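Local coordinates for protein CalG4 (Micromonospora echinospora, PDB 3IA7) that belongs to the GT-B fold class, its chain forming two Rossmann-like lobes, each built around a parallel beta sheet, at residues G116-A121 with D167-Y172; A136-S141 with D183-L188; P103-Y108 with E394-R399. All blocks are in the same frame, centred on the assembly; numbering follows the deposited sequence.

In the fold
The three contacts lie in the lobe built on the seven-stranded sheet and meet one another. Contact 3 is the buried one: strand 105-109, in the middle of that sheet, receives helix 385-400 through two leucines and the edge of a tyrosine ring. Contact 1 is partly buried: helix 113-123 meets helix 159-170 and the residues just after it through leucines and a tyrosine face; helix 113-123 follows the strand of contact 3 directly. Contact 2 is a small surface meeting of two loops, where one isoleucine touches polar residues. Polar bonds run between them: Arg117 of contact 1 forms a salt bridge with Glu184 of contact 2, and Glu186 of contact 2 probably hydrogen-bonds Tyr108 of contact 3.

Contact 1. Residues G116-A121 with D167-Y172; sequences GRLLAA and DLLGKY
Leu118 and Tyr172 meet through a CH-pi contact: Leu118 CB stands over the centre of the tyrosine ring, 3.9 Å from the Tyr172 ring centroid and 13° off the ring normal. The two side chains run at about a right angle. In Tyr172, chi1 of -73° swings the ring out toward helix 113-123, and chi2 near -97° turns its face to Leu118; the ring also slides close to the backbone, with Tyr172 CD1 3.4 Å from Leu118 O.

The remaining contacts are apolar and use the fork of the same leucine. Leu118 CD1 reaches Leu168 CG at 3.7 Å, whereas Leu118 CD2 meets both Leu169 CD2 and Tyr172 CB, each also at 3.7 Å. Branching at the gamma carbon suits leucine here, because its two methyls can serve different neighbours while CB stays on the ring.

Two partners outside the segments hold the tyrosine: Glu95 OE2 takes a hydrogen bond with Tyr172 OH, and Arg122 makes a cation-pi contact with the ring.

Among its neighbours, helix 113-123 thus presents Leu118 to helix 159-170, to the loop residue Tyr172 that follows it and to Tyr181 of helix 178-182, while Leu119 packs on helix 75-98, and Ala120 touches strand 127-131.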
ATOM      1  N   GLY A 116     -23.290  13.886   5.799  1.00 10.98           N
ATOM      2  CA  GLY A 116     -23.281  13.494   4.396  1.00 12.66           C
ATOM      3  C   GLY A 116     -24.644  13.535   3.769  1.00 10.25           C
ATOM      4  O   GLY A 116     -24.824  14.024   2.660  1.00 11.98           O
ATOM      5  N   ARG A 117     -25.613  12.980   4.488  1.00 10.32           N
ATOM      6  CA  ARG A 117     -26.981  12.905   3.981  1.00 10.83           C
ATOM      7  C   ARG A 117     -27.655  14.301   3.928  1.00 11.12           C
ATOM      8  O   ARG A 117     -28.418  14.580   3.013  1.00 10.55           O
ATOM      9  CB  ARG A 117     -27.805  11.935   4.824  1.00 11.30           C
ATOM     10  CG  ARG A 117     -27.306  10.489   4.712  1.00 11.80           C
ATOM     11  CD  ARG A 117     -28.298   9.551   5.375  1.00 13.27           C
ATOM     12  NE  ARG A 117     -29.585   9.631   4.688  1.00 13.34           N
ATOM     13  CZ  ARG A 117     -30.753   9.367   5.256  1.00 15.33           C
ATOM     14  NH1 ARG A 117     -30.811   8.939   6.506  1.00 13.08           N
ATOM     15  NH2 ARG A 117     -31.858   9.518   4.553  1.00 14.44           N
ATOM     16  N   LEU A 118     -27.343  15.168   4.889  1.00 11.01           N
ATOM     17  CA  LEU A 118     -27.880  16.551   4.844  1.00 11.83           C
ATOM     18  C   LEU A 118     -27.289  17.399   3.668  1.00 12.01           C
ATOM     19  O   LEU A 118     -27.991  18.171   3.049  1.00 11.98           O
ATOM     20  CB  LEU A 118     -27.745  17.238   6.220  1.00 11.80           C
ATOM     21  CG  LEU A 118     -28.614  16.541   7.338  1.00 11.87           C
ATOM     22  CD1 LEU A 118     -28.400  17.346   8.655  1.00 11.26           C
ATOM     23  CD2 LEU A 118     -30.127  16.490   6.948  1.00 12.36           C
ATOM     24  N   LEU A 119     -25.999  17.234   3.388  1.00 12.00           N
ATOM     25  CA  LEU A 119     -25.322  17.887   2.247  1.00 13.13           C
ATOM     26  C   LEU A 119     -25.998  17.449   0.984  1.00 12.10           C
ATOM     27  O   LEU A 119     -26.366  18.284   0.131  1.00 13.40           O
ATOM     28  CB  LEU A 119     -23.833  17.482   2.225  1.00 12.55           C
ATOM     29  CG  LEU A 119     -22.912  18.192   3.233  1.00 10.93           C
ATOM     30  CD1 LEU A 119     -21.495  17.580   3.057  1.00 10.57           C
ATOM     31  CD2 LEU A 119     -22.844  19.724   2.996  1.00 10.67           C
ATOM     32  N   ALA A 120     -26.220  16.145   0.883  1.00 12.55           N
ATOM     33  CA  ALA A 120     -26.890  15.546  -0.279  1.00 12.54           C
ATOM     34  C   ALA A 120     -28.327  16.078  -0.448  1.00 12.82           C
ATOM     35  O   ALA A 120     -28.741  16.367  -1.565  1.00 13.25           O
ATOM     36  CB  ALA A 120     -26.895  14.001  -0.150  1.00 12.45           C
ATOM     37  N   ALA A 121     -29.079  16.198   0.641  1.00 12.15           N
ATOM     38  CA  ALA A 121     -30.410  16.788   0.575  1.00 12.69           C
ATOM     39  C   ALA A 121     -30.384  18.262   0.138  1.00 12.53           C
ATOM     40  O   ALA A 121     -31.093  18.646  -0.788  1.00 13.98           O
ATOM     41  CB  ALA A 121     -31.122  16.634   1.934  1.00 11.84           C
ATOM     42  N   ASP A 167     -34.536  19.497  15.231  1.00 12.99           N
ATOM     43  CA  ASP A 167     -34.351  20.878  14.806  1.00 13.55           C
ATOM     44  C   ASP A 167     -33.459  20.936  13.560  1.00 12.46           C
ATOM     45  O   ASP A 167     -33.801  21.590  12.558  1.00 11.40           O
ATOM     46  CB  ASP A 167     -33.726  21.700  15.940  1.00 13.71           C
ATOM     47  CG  ASP A 167     -33.728  23.194  15.634  1.00 16.79           C
ATOM     48  OD1 ASP A 167     -34.795  23.833  15.680  1.00 20.83           O
ATOM     49  OD2 ASP A 167     -32.664  23.704  15.301  1.00 20.23           O
ATOM     50  N   LEU A 168     -32.337  20.218  13.622  1.00 11.62           N
ATOM     51  CA  LEU A 168     -31.346  20.208  12.519  1.00 11.85           C
ATOM     52  C   LEU A 168     -31.976  19.632  11.240  1.00 11.03           C
ATOM     53  O   LEU A 168     -31.880  20.214  10.168  1.00  9.91           O
ATOM     54  CB  LEU A 168     -30.089  19.389  12.930  1.00 12.13           C
ATOM     55  CG  LEU A 168     -29.026  19.180  11.831  1.00 12.51           C
ATOM     56  CD1 LEU A 168     -28.478  20.590  11.378  1.00 15.15           C
ATOM     57  CD2 LEU A 168     -27.877  18.276  12.253  1.00 13.39           C
ATOM     58  N   LEU A 169     -32.576  18.441  11.341  1.00 10.46           N
ATOM     59  CA  LEU A 169     -33.252  17.828  10.197  1.00 11.20           C
ATOM     60  C   LEU A 169     -34.301  18.736   9.588  1.00 10.75           C
ATOM     61  O   LEU A 169     -34.445  18.805   8.378  1.00 11.52           O
ATOM     62  CB  LEU A 169     -33.947  16.528  10.643  1.00 11.92           C
ATOM     63  CG  LEU A 169     -33.006  15.354  10.908  1.00 15.09           C
ATOM     64  CD1 LEU A 169     -33.860  14.054  11.245  1.00 14.13           C
ATOM     65  CD2 LEU A 169     -32.095  15.075   9.799  1.00 17.02           C
ATOM     66  N   GLY A 170     -35.081  19.403  10.433  1.00 11.06           N
ATOM     67  CA  GLY A 170     -36.122  20.315   9.966  1.00 12.01           C
ATOM     68  C   GLY A 170     -35.563  21.458   9.136  1.00 12.74           C
ATOM     69  O   GLY A 170     -36.213  21.923   8.199  1.00 13.23           O
ATOM     70  N   LYS A 171     -34.358  21.927   9.493  1.00 12.94           N
ATOM     71  CA  LYS A 171     -33.673  22.959   8.719  1.00 12.88           C
ATOM     72  C   LYS A 171     -33.303  22.523   7.290  1.00 12.81           C
ATOM     73  O   LYS A 171     -33.013  23.367   6.460  1.00 13.71           O
ATOM     74  CB  LYS A 171     -32.408  23.444   9.451  1.00 12.87           C
ATOM     75  CG  LYS A 171     -32.748  24.332  10.626  1.00  9.15           C
ATOM     76  CD  LYS A 171     -31.502  24.653  11.444  1.00  7.88           C
ATOM     77  CE  LYS A 171     -31.880  25.500  12.649  1.00  7.94           C
ATOM     78  NZ  LYS A 171     -30.648  25.932  13.433  1.00 11.03           N
ATOM     79  N   TYR A 172     -33.332  21.221   7.029  1.00 12.25           N
ATOM     80  CA  TYR A 172     -33.028  20.636   5.725  1.00 13.07           C
ATOM     81  C   TYR A 172     -34.287  20.054   5.047  1.00 13.41           C
ATOM     82  O   TYR A 172     -34.197  19.313   4.061  1.00 13.61           O
ATOM     83  CB  TYR A 172     -31.926  19.583   5.849  1.00 11.93           C
ATOM     84  CG  TYR A 172     -30.567  20.195   6.089  1.00 13.60           C
ATOM     85  CD1 TYR A 172     -29.690  20.397   5.027  1.00 12.71           C
ATOM     86  CD2 TYR A 172     -30.203  20.684   7.358  1.00 10.77           C
ATOM     87  CE1 TYR A 172     -28.432  21.023   5.216  1.00 10.75           C
ATOM     88  CE2 TYR A 172     -28.952  21.319   7.553  1.00  9.75           C
ATOM     89  CZ  TYR A 172     -28.081  21.477   6.462  1.00 11.58           C
ATOM     90  OH  TYR A 172     -26.838  22.079   6.615  1.00 12.18           O
TER

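Contact 2. Residues A136-S141 with D183-L188; sequences ANEHYS and DEIEGL
Ile185 sets its CG1 branch beside its own backbone N (chi1 -63°) and keeps it extended, so that CD1 projects to Asn137 and stops 3.9 Å from Asn137 CB. Asn137 places its CG between its backbone N and carbonyl carbon (chi1 66°), which folds the amide back over its own loop and leaves CB to meet the isoleucine. Glu138 OE1 comes to 4.2 Å from Ile185 CD1, a loose contact of a carboxylate oxygen with a methyl, not a hydrogen bond.

The folded amide forms an Asx turn. Asn137 OD1 accepts from His139 N at 2.8 Å, the donor lying 51° above the carbonyl plane, and takes a weaker bond from Tyr140 N. Two backbone bonds between Asn137 and Tyr140 tighten the same turn, which precedes Ser141, the N-cap of helix 142-150. Asparagine suits this place because its short amide reaches back to the main chain, while Asn137 ND2 hydrogen-bonds Thr203 OG1.

No hydrogen bond joins the two loops. Loop 136-141 is shaped largely by its own hydrogen bonds, with Asn137 also tied to Thr203; the contact with Ile185, a single methyl resting on the carbon stem of a polar residue, adds only modest apolar packing at the surface.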
ATOM      1  N   ALA A 136     -25.088  -2.052   8.178  1.00 15.01           N
ATOM      2  CA  ALA A 136     -26.314  -2.130   8.968  1.00 15.68           C
ATOM      3  C   ALA A 136     -27.480  -2.185   8.022  1.00 15.21           C
ATOM      4  O   ALA A 136     -27.504  -1.534   6.962  1.00 16.30           O
ATOM      5  CB  ALA A 136     -26.454  -0.934   9.941  1.00 18.22           C
ATOM      6  N   ASN A 137     -28.444  -3.007   8.392  1.00 15.54           N
ATOM      7  CA  ASN A 137     -29.743  -2.996   7.724  1.00 16.10           C
ATOM      8  C   ASN A 137     -30.801  -3.413   8.740  1.00 16.62           C
ATOM      9  O   ASN A 137     -30.530  -3.497   9.945  1.00 17.02           O
ATOM     10  CB  ASN A 137     -29.731  -3.898   6.462  1.00 14.49           C
ATOM     11  CG  ASN A 137     -29.562  -5.406   6.786  1.00 15.75           C
ATOM     12  OD1 ASN A 137     -29.569  -5.804   7.948  1.00 16.20           O
ATOM     13  ND2 ASN A 137     -29.415  -6.238   5.733  1.00 10.57           N
ATOM     14  N   GLU A 138     -31.987  -3.777   8.277  1.00 17.96           N
ATOM     15  CA  GLU A 138     -33.051  -4.126   9.241  1.00 18.55           C
ATOM     16  C   GLU A 138     -32.757  -5.391  10.059  1.00 18.51           C
ATOM     17  O   GLU A 138     -33.404  -5.638  11.082  1.00 19.00           O
ATOM     18  CB  GLU A 138     -34.402  -4.203   8.540  1.00 19.37           C
ATOM     19  CG  GLU A 138     -34.551  -5.433   7.667  1.00 22.75           C
ATOM     20  CD  GLU A 138     -34.054  -5.253   6.217  1.00 28.87           C
ATOM     21  OE1 GLU A 138     -33.187  -4.368   5.923  1.00 28.52           O
ATOM     22  OE2 GLU A 138     -34.564  -6.046   5.364  1.00 33.04           O
ATOM     23  N   HIS A 139     -31.794  -6.196   9.612  1.00 17.13           N
ATOM     24  CA  HIS A 139     -31.442  -7.446  10.273  1.00 17.94           C
ATOM     25  C   HIS A 139     -30.357  -7.323  11.306  1.00 17.68           C
ATOM     26  O   HIS A 139     -30.278  -8.143  12.245  1.00 18.42           O
ATOM     27  CB  HIS A 139     -31.051  -8.501   9.221  1.00 18.58           C
ATOM     28  CG  HIS A 139     -32.194  -8.882   8.355  1.00 21.19           C
ATOM     29  ND1 HIS A 139     -32.497  -8.204   7.196  1.00 22.60           N
ATOM     30  CD2 HIS A 139     -33.195  -9.770   8.549  1.00 20.16           C
ATOM     31  CE1 HIS A 139     -33.592  -8.717   6.666  1.00 21.80           C
ATOM     32  NE2 HIS A 139     -34.050  -9.648   7.480  1.00 23.69           N
ATOM     33  N   TYR A 140     -29.501  -6.324  11.121  1.00 18.24           N
ATOM     34  CA  TYR A 140     -28.265  -6.213  11.893  1.00 19.65           C
ATOM     35  C   TYR A 140     -27.744  -4.804  11.937  1.00 20.37           C
ATOM     36  O   TYR A 140     -27.690  -4.099  10.928  1.00 18.59           O
ATOM     37  CB  TYR A 140     -27.146  -7.125  11.348  1.00 20.37           C
ATOM     38  CG  TYR A 140     -25.853  -6.964  12.125  1.00 20.65           C
ATOM     39  CD1 TYR A 140     -25.680  -7.581  13.373  1.00 21.66           C
ATOM     40  CD2 TYR A 140     -24.813  -6.185  11.625  1.00 22.37           C
ATOM     41  CE1 TYR A 140     -24.529  -7.411  14.098  1.00 20.58           C
ATOM     42  CE2 TYR A 140     -23.643  -6.022  12.347  1.00 22.45           C
ATOM     43  CZ  TYR A 140     -23.527  -6.641  13.594  1.00 22.10           C
ATOM     44  OH  TYR A 140     -22.373  -6.496  14.308  1.00 23.45           O
ATOM     45  N   SER A 141     -27.368  -4.387  13.141  1.00 20.96           N
ATOM     46  CA  SER A 141     -26.750  -3.103  13.310  1.00 22.23           C
ATOM     47  C   SER A 141     -25.786  -3.266  14.483  1.00 22.29           C
ATOM     48  O   SER A 141     -26.195  -3.561  15.598  1.00 21.76           O
ATOM     49  CB  SER A 141     -27.791  -2.010  13.588  1.00 21.75           C
ATOM     50  OG  SER A 141     -27.092  -0.797  13.879  1.00 25.45           O
ATOM     51  N   ASP A 183     -31.774   5.064  10.688  1.00 17.33           N
ATOM     52  CA  ASP A 183     -31.735   3.711  10.075  1.00 18.58           C
ATOM     53  C   ASP A 183     -31.901   3.627   8.564  1.00 18.27           C
ATOM     54  O   ASP A 183     -31.809   2.537   8.013  1.00 19.94           O
ATOM     55  CB  ASP A 183     -32.775   2.767  10.737  1.00 20.48           C
ATOM     56  CG  ASP A 183     -32.443   2.474  12.166  1.00 23.69           C
ATOM     57  OD1 ASP A 183     -31.252   2.597  12.518  1.00 22.90           O
ATOM     58  OD2 ASP A 183     -33.379   2.165  12.952  1.00 27.91           O
ATOM     59  N   GLU A 184     -32.141   4.746   7.864  1.00 16.62           N
ATOM     60  CA  GLU A 184     -32.344   4.667   6.426  1.00 15.55           C
ATOM     61  C   GLU A 184     -31.092   4.199   5.694  1.00 15.24           C
ATOM     62  O   GLU A 184     -29.987   4.578   6.064  1.00 15.71           O
ATOM     63  CB  GLU A 184     -32.784   6.016   5.863  1.00 15.85           C
ATOM     64  CG  GLU A 184     -34.209   6.311   6.289  1.00 17.33           C
ATOM     65  CD  GLU A 184     -34.710   7.587   5.676  1.00 23.36           C
ATOM     66  OE1 GLU A 184     -34.203   8.641   6.034  1.00 20.57           O
ATOM     67  OE2 GLU A 184     -35.634   7.523   4.862  1.00 26.80           O
ATOM     68  N   ILE A 185     -31.293   3.429   4.633  1.00 15.07           N
ATOM     69  CA  ILE A 185     -30.198   2.800   3.849  1.00 16.49           C
ATOM     70  C   ILE A 185     -29.852   3.676   2.647  1.00 15.60           C
ATOM     71  O   ILE A 185     -30.742   4.142   1.916  1.00 15.49           O
ATOM     72  CB  ILE A 185     -30.638   1.381   3.400  1.00 17.03           C
ATOM     73  CG1 ILE A 185     -30.851   0.520   4.667  1.00 18.02           C
ATOM     74  CG2 ILE A 185     -29.657   0.773   2.331  1.00 13.19           C
ATOM     75  CD1 ILE A 185     -31.278  -0.948   4.428  1.00 19.22           C
ATOM     76  N   GLU A 186     -28.568   3.922   2.457  1.00 14.38           N
ATOM     77  CA  GLU A 186     -28.069   4.720   1.328  1.00 14.53           C
ATOM     78  C   GLU A 186     -28.278   4.043  -0.034  1.00 14.65           C
ATOM     79  O   GLU A 186     -28.415   2.828  -0.099  1.00 16.38           O
ATOM     80  CB  GLU A 186     -26.575   5.060   1.528  1.00 13.87           C
ATOM     81  CG  GLU A 186     -26.142   6.265   0.662  1.00 11.54           C
ATOM     82  CD  GLU A 186     -27.153   7.434   0.730  1.00 15.86           C
ATOM     83  OE1 GLU A 186     -27.151   8.182   1.725  1.00 14.96           O
ATOM     84  OE2 GLU A 186     -27.999   7.563  -0.182  1.00 12.47           O
ATOM     85  N   GLY A 187     -28.381   4.831  -1.104  1.00 16.09           N
ATOM     86  CA  GLY A 187     -28.551   4.257  -2.469  1.00 15.94           C
ATOM     87  C   GLY A 187     -27.410   3.288  -2.834  1.00 16.19           C
ATOM     88  O   GLY A 187     -27.616   2.316  -3.579  1.00 13.99           O
ATOM     89  N   LEU A 188     -26.208   3.577  -2.319  1.00 14.97           N
ATOM     90  CA  LEU A 188     -25.012   2.707  -2.451  1.00 14.88           C
ATOM     91  C   LEU A 188     -24.162   2.798  -1.182  1.00 15.36           C
ATOM     92  O   LEU A 188     -23.921   3.894  -0.642  1.00 14.47           O
ATOM     93  CB  LEU A 188     -24.133   3.078  -3.692  1.00 14.86           C
ATOM     94  CG  LEU A 188     -22.797   2.295  -3.850  1.00 15.66           C
ATOM     95  CD1 LEU A 188     -23.089   0.779  -4.166  1.00 15.56           C
ATOM     96  CD2 LEU A 188     -21.850   2.955  -4.895  1.00 14.24           C
TER

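Contact 3. Residues P103-Y108 with E394-R399; sequences PDLVVY and EAYLGR
Leu105 overlaps one methyl of Leu397: CD2 of Leu397 lies against the flank of its side chain. That methyl is 3.9 Å from Leu105 CB and 4.0 Å from Leu105 CD1, with the other Leu105 methyl slightly farther off. The leucines lie at a slant to each other, both with their CB bonds aimed across the contact. Leu105 CG is anti to the backbone N (chi1 176°), and the branch carrying CD1 continues from there to the neighbouring aromatic residue.

Tyr396 is met at its rim. Leu105 CD1 approaches Tyr396 CE2 at 4.2 Å, near the plane of the ring, so the methyl packs against an edge and no face is involved. The phenol suits a buried position because its polar end has a partner: Tyr396 OH hydrogen-bonds Ala127 O of the adjacent strand 127-131, while the ring also touches Val128 and Leu188.

Alternation along the strand sorts the residues. Leu105 turns toward helix 385-400, whereas Val106 packs on Trp123 of helix 113-123; main-chain bonds tie Leu105 to Leu8 and Val106 to Val128. On the helix, Tyr396 and Leu397 supply the apolar side, while Glu394 forms a salt bridge with Arg31 and a hydrogen bond with His33.

The strand is central in a parallel sheet of order 3-2-1-4-5-6-7, flanked by helices as in a Rossmann-like domain. A helix from the very end of the chain packing against this N-terminal sheet, its segment 394-399 lying 286 residues beyond segment 103-108, is a characteristic feature of GT-B proteins, in which the C-terminal helix crosses back to the N-terminal lobe.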
ATOM      1  N   PRO A 103     -20.880  19.830  -5.536  1.00 15.82           N
ATOM      2  CA  PRO A 103     -20.302  18.740  -6.307  1.00 15.48           C
ATOM      3  C   PRO A 103     -21.413  17.918  -6.979  1.00 15.53           C
ATOM      4  O   PRO A 103     -22.571  18.084  -6.649  1.00 15.57           O
ATOM      5  CB  PRO A 103     -19.594  17.898  -5.226  1.00 15.82           C
ATOM      6  CG  PRO A 103     -20.469  18.041  -3.988  1.00 13.51           C
ATOM      7  CD  PRO A 103     -20.852  19.558  -4.071  1.00 16.17           C
ATOM      8  N   ASP A 104     -21.045  16.976  -7.832  1.00 14.41           N
ATOM      9  CA  ASP A 104     -21.996  16.054  -8.495  1.00 14.25           C
ATOM     10  C   ASP A 104     -22.419  14.874  -7.605  1.00 14.35           C
ATOM     11  O   ASP A 104     -23.459  14.262  -7.813  1.00 12.31           O
ATOM     12  CB  ASP A 104     -21.303  15.467  -9.711  1.00 13.34           C
ATOM     13  CG  ASP A 104     -20.921  16.520 -10.717  1.00 15.81           C
ATOM     14  OD1 ASP A 104     -21.666  17.505 -10.849  1.00 17.93           O
ATOM     15  OD2 ASP A 104     -19.866  16.369 -11.358  1.00 16.23           O
ATOM     16  N   LEU A 105     -21.584  14.546  -6.630  1.00 13.73           N
ATOM     17  CA  LEU A 105     -21.816  13.351  -5.792  1.00 14.43           C
ATOM     18  C   LEU A 105     -21.208  13.569  -4.391  1.00 14.58           C
ATOM     19  O   LEU A 105     -20.122  14.129  -4.314  1.00 14.31           O
ATOM     20  CB  LEU A 105     -21.147  12.137  -6.445  1.00 15.12           C
ATOM     21  CG  LEU A 105     -21.236  10.859  -5.614  1.00 15.45           C
ATOM     22  CD1 LEU A 105     -22.712  10.314  -5.570  1.00 15.07           C
ATOM     23  CD2 LEU A 105     -20.209   9.817  -6.160  1.00 11.83           C
ATOM     24  N   VAL A 106     -21.902  13.156  -3.319  1.00 11.83           N
ATOM     25  CA  VAL A 106     -21.396  13.239  -1.935  1.00 13.81           C
ATOM     26  C   VAL A 106     -21.034  11.825  -1.492  1.00 13.55           C
ATOM     27  O   VAL A 106     -21.864  10.890  -1.575  1.00 15.59           O
ATOM     28  CB  VAL A 106     -22.489  13.847  -0.985  1.00 13.05           C
ATOM     29  CG1 VAL A 106     -22.066  13.831   0.509  1.00 14.12           C
ATOM     30  CG2 VAL A 106     -22.844  15.298  -1.446  1.00 14.53           C
ATOM     31  N   VAL A 107     -19.803  11.607  -1.117  1.00 13.67           N
ATOM     32  CA  VAL A 107     -19.426  10.274  -0.636  1.00 12.86           C
ATOM     33  C   VAL A 107     -19.109  10.541   0.831  1.00 14.42           C
ATOM     34  O   VAL A 107     -18.244  11.375   1.130  1.00 16.63           O
ATOM     35  CB  VAL A 107     -18.194   9.750  -1.387  1.00 13.40           C
ATOM     36  CG1 VAL A 107     -17.753   8.379  -0.797  1.00  9.13           C
ATOM     37  CG2 VAL A 107     -18.489   9.601  -2.900  1.00 12.42           C
ATOM     38  N   TYR A 108     -19.800   9.897   1.744  1.00 11.55           N
ATOM     39  CA  TYR A 108     -19.543  10.145   3.176  1.00 11.32           C
ATOM     40  C   TYR A 108     -19.247   8.857   3.929  1.00 13.22           C
ATOM     41  O   TYR A 108     -19.853   7.778   3.689  1.00 12.03           O
ATOM     42  CB  TYR A 108     -20.758  10.837   3.824  1.00 10.60           C
ATOM     43  CG  TYR A 108     -22.065  10.009   3.744  1.00 10.38           C
ATOM     44  CD1 TYR A 108     -22.429   9.145   4.805  1.00 12.19           C
ATOM     45  CD2 TYR A 108     -22.943  10.120   2.662  1.00 11.40           C
ATOM     46  CE1 TYR A 108     -23.598   8.377   4.752  1.00 13.57           C
ATOM     47  CE2 TYR A 108     -24.191   9.333   2.620  1.00 13.72           C
ATOM     48  CZ  TYR A 108     -24.467   8.467   3.702  1.00 14.44           C
ATOM     49  OH  TYR A 108     -25.624   7.701   3.737  1.00 12.53           O
ATOM     50  N   GLU A 394     -18.853   4.674 -10.144  1.00 12.17           N
ATOM     51  CA  GLU A 394     -19.132   5.168 -11.504  1.00 12.61           C
ATOM     52  C   GLU A 394     -20.441   4.629 -12.110  1.00 13.04           C
ATOM     53  O   GLU A 394     -21.176   5.377 -12.760  1.00 12.58           O
ATOM     54  CB  GLU A 394     -17.957   4.927 -12.465  1.00 11.56           C
ATOM     55  CG  GLU A 394     -16.696   5.735 -12.090  1.00 13.54           C
ATOM     56  CD  GLU A 394     -15.640   5.607 -13.140  1.00 17.16           C
ATOM     57  OE1 GLU A 394     -15.396   4.460 -13.582  1.00 13.92           O
ATOM     58  OE2 GLU A 394     -15.076   6.662 -13.522  1.00 15.34           O
ATOM     59  N   ALA A 395     -20.729   3.347 -11.868  1.00 14.03           N
ATOM     60  CA  ALA A 395     -21.987   2.724 -12.296  1.00 14.31           C
ATOM     61  C   ALA A 395     -23.224   3.358 -11.621  1.00 14.40           C
ATOM     62  O   ALA A 395     -24.243   3.556 -12.269  1.00 12.18           O
ATOM     63  CB  ALA A 395     -21.970   1.188 -12.047  1.00 14.57           C
ATOM     64  N   TYR A 396     -23.121   3.663 -10.325  1.00 13.05           N
ATOM     65  CA  TYR A 396     -24.192   4.297  -9.558  1.00 13.37           C
ATOM     66  C   TYR A 396     -24.482   5.648 -10.172  1.00 14.72           C
ATOM     67  O   TYR A 396     -25.638   5.981 -10.455  1.00 14.09           O
ATOM     68  CB  TYR A 396     -23.750   4.397  -8.083  1.00 13.92           C
ATOM     69  CG  TYR A 396     -24.684   5.072  -7.092  1.00 13.10           C
ATOM     70  CD1 TYR A 396     -25.984   4.581  -6.834  1.00 10.58           C
ATOM     71  CD2 TYR A 396     -24.263   6.195  -6.414  1.00 12.19           C
ATOM     72  CE1 TYR A 396     -26.807   5.193  -5.912  1.00 11.48           C
ATOM     73  CE2 TYR A 396     -25.074   6.815  -5.486  1.00 12.17           C
ATOM     74  CZ  TYR A 396     -26.337   6.313  -5.232  1.00  9.24           C
ATOM     75  OH  TYR A 396     -27.103   6.905  -4.250  1.00 11.06           O
ATOM     76  N   LEU A 397     -23.433   6.408 -10.455  1.00 16.41           N
ATOM     77  CA  LEU A 397     -23.594   7.697 -11.159  1.00 18.30           C
ATOM     78  C   LEU A 397     -24.283   7.565 -12.506  1.00 19.55           C
ATOM     79  O   LEU A 397     -25.178   8.341 -12.812  1.00 20.79           O
ATOM     80  CB  LEU A 397     -22.254   8.386 -11.323  1.00 18.73           C
ATOM     81  CG  LEU A 397     -21.656   9.055 -10.088  1.00 16.99           C
ATOM     82  CD1 LEU A 397     -20.286   9.618 -10.491  1.00 14.97           C
ATOM     83  CD2 LEU A 397     -22.538  10.191  -9.588  1.00 17.81           C
ATOM     84  N   GLY A 398     -23.883   6.561 -13.285  1.00 20.02           N
ATOM     85  CA  GLY A 398     -24.522   6.228 -14.544  1.00 21.43           C
ATOM     86  C   GLY A 398     -26.011   6.027 -14.375  1.00 22.17           C
ATOM     87  O   GLY A 398     -26.777   6.446 -15.236  1.00 22.17           O
ATOM     88  N   ARG A 399     -26.436   5.372 -13.288  1.00 22.46           N
ATOM     89  CA  ARG A 399     -27.864   5.137 -13.063  1.00 23.99           C
ATOM     90  C   ARG A 399     -28.601   6.379 -12.574  1.00 23.60           C
ATOM     91  O   ARG A 399     -29.666   6.718 -13.093  1.00 23.35           O
ATOM     92  CB  ARG A 399     -28.136   4.002 -12.069  1.00 23.68           C
ATOM     93  CG  ARG A 399     -27.521   2.653 -12.411  1.00 26.75           C
ATOM     94  CD  ARG A 399     -27.891   1.574 -11.381  1.00 25.93           C
ATOM     95  NE  ARG A 399     -27.241   1.697 -10.059  1.00 28.92           N
ATOM     96  CZ  ARG A 399     -26.110   1.091  -9.712  1.00 30.25           C
ATOM     97  NH1 ARG A 399     -25.472   0.327 -10.596  1.00 32.96           N
ATOM     98  NH2 ARG A 399     -25.615   1.241  -8.482  1.00 30.94           N
TER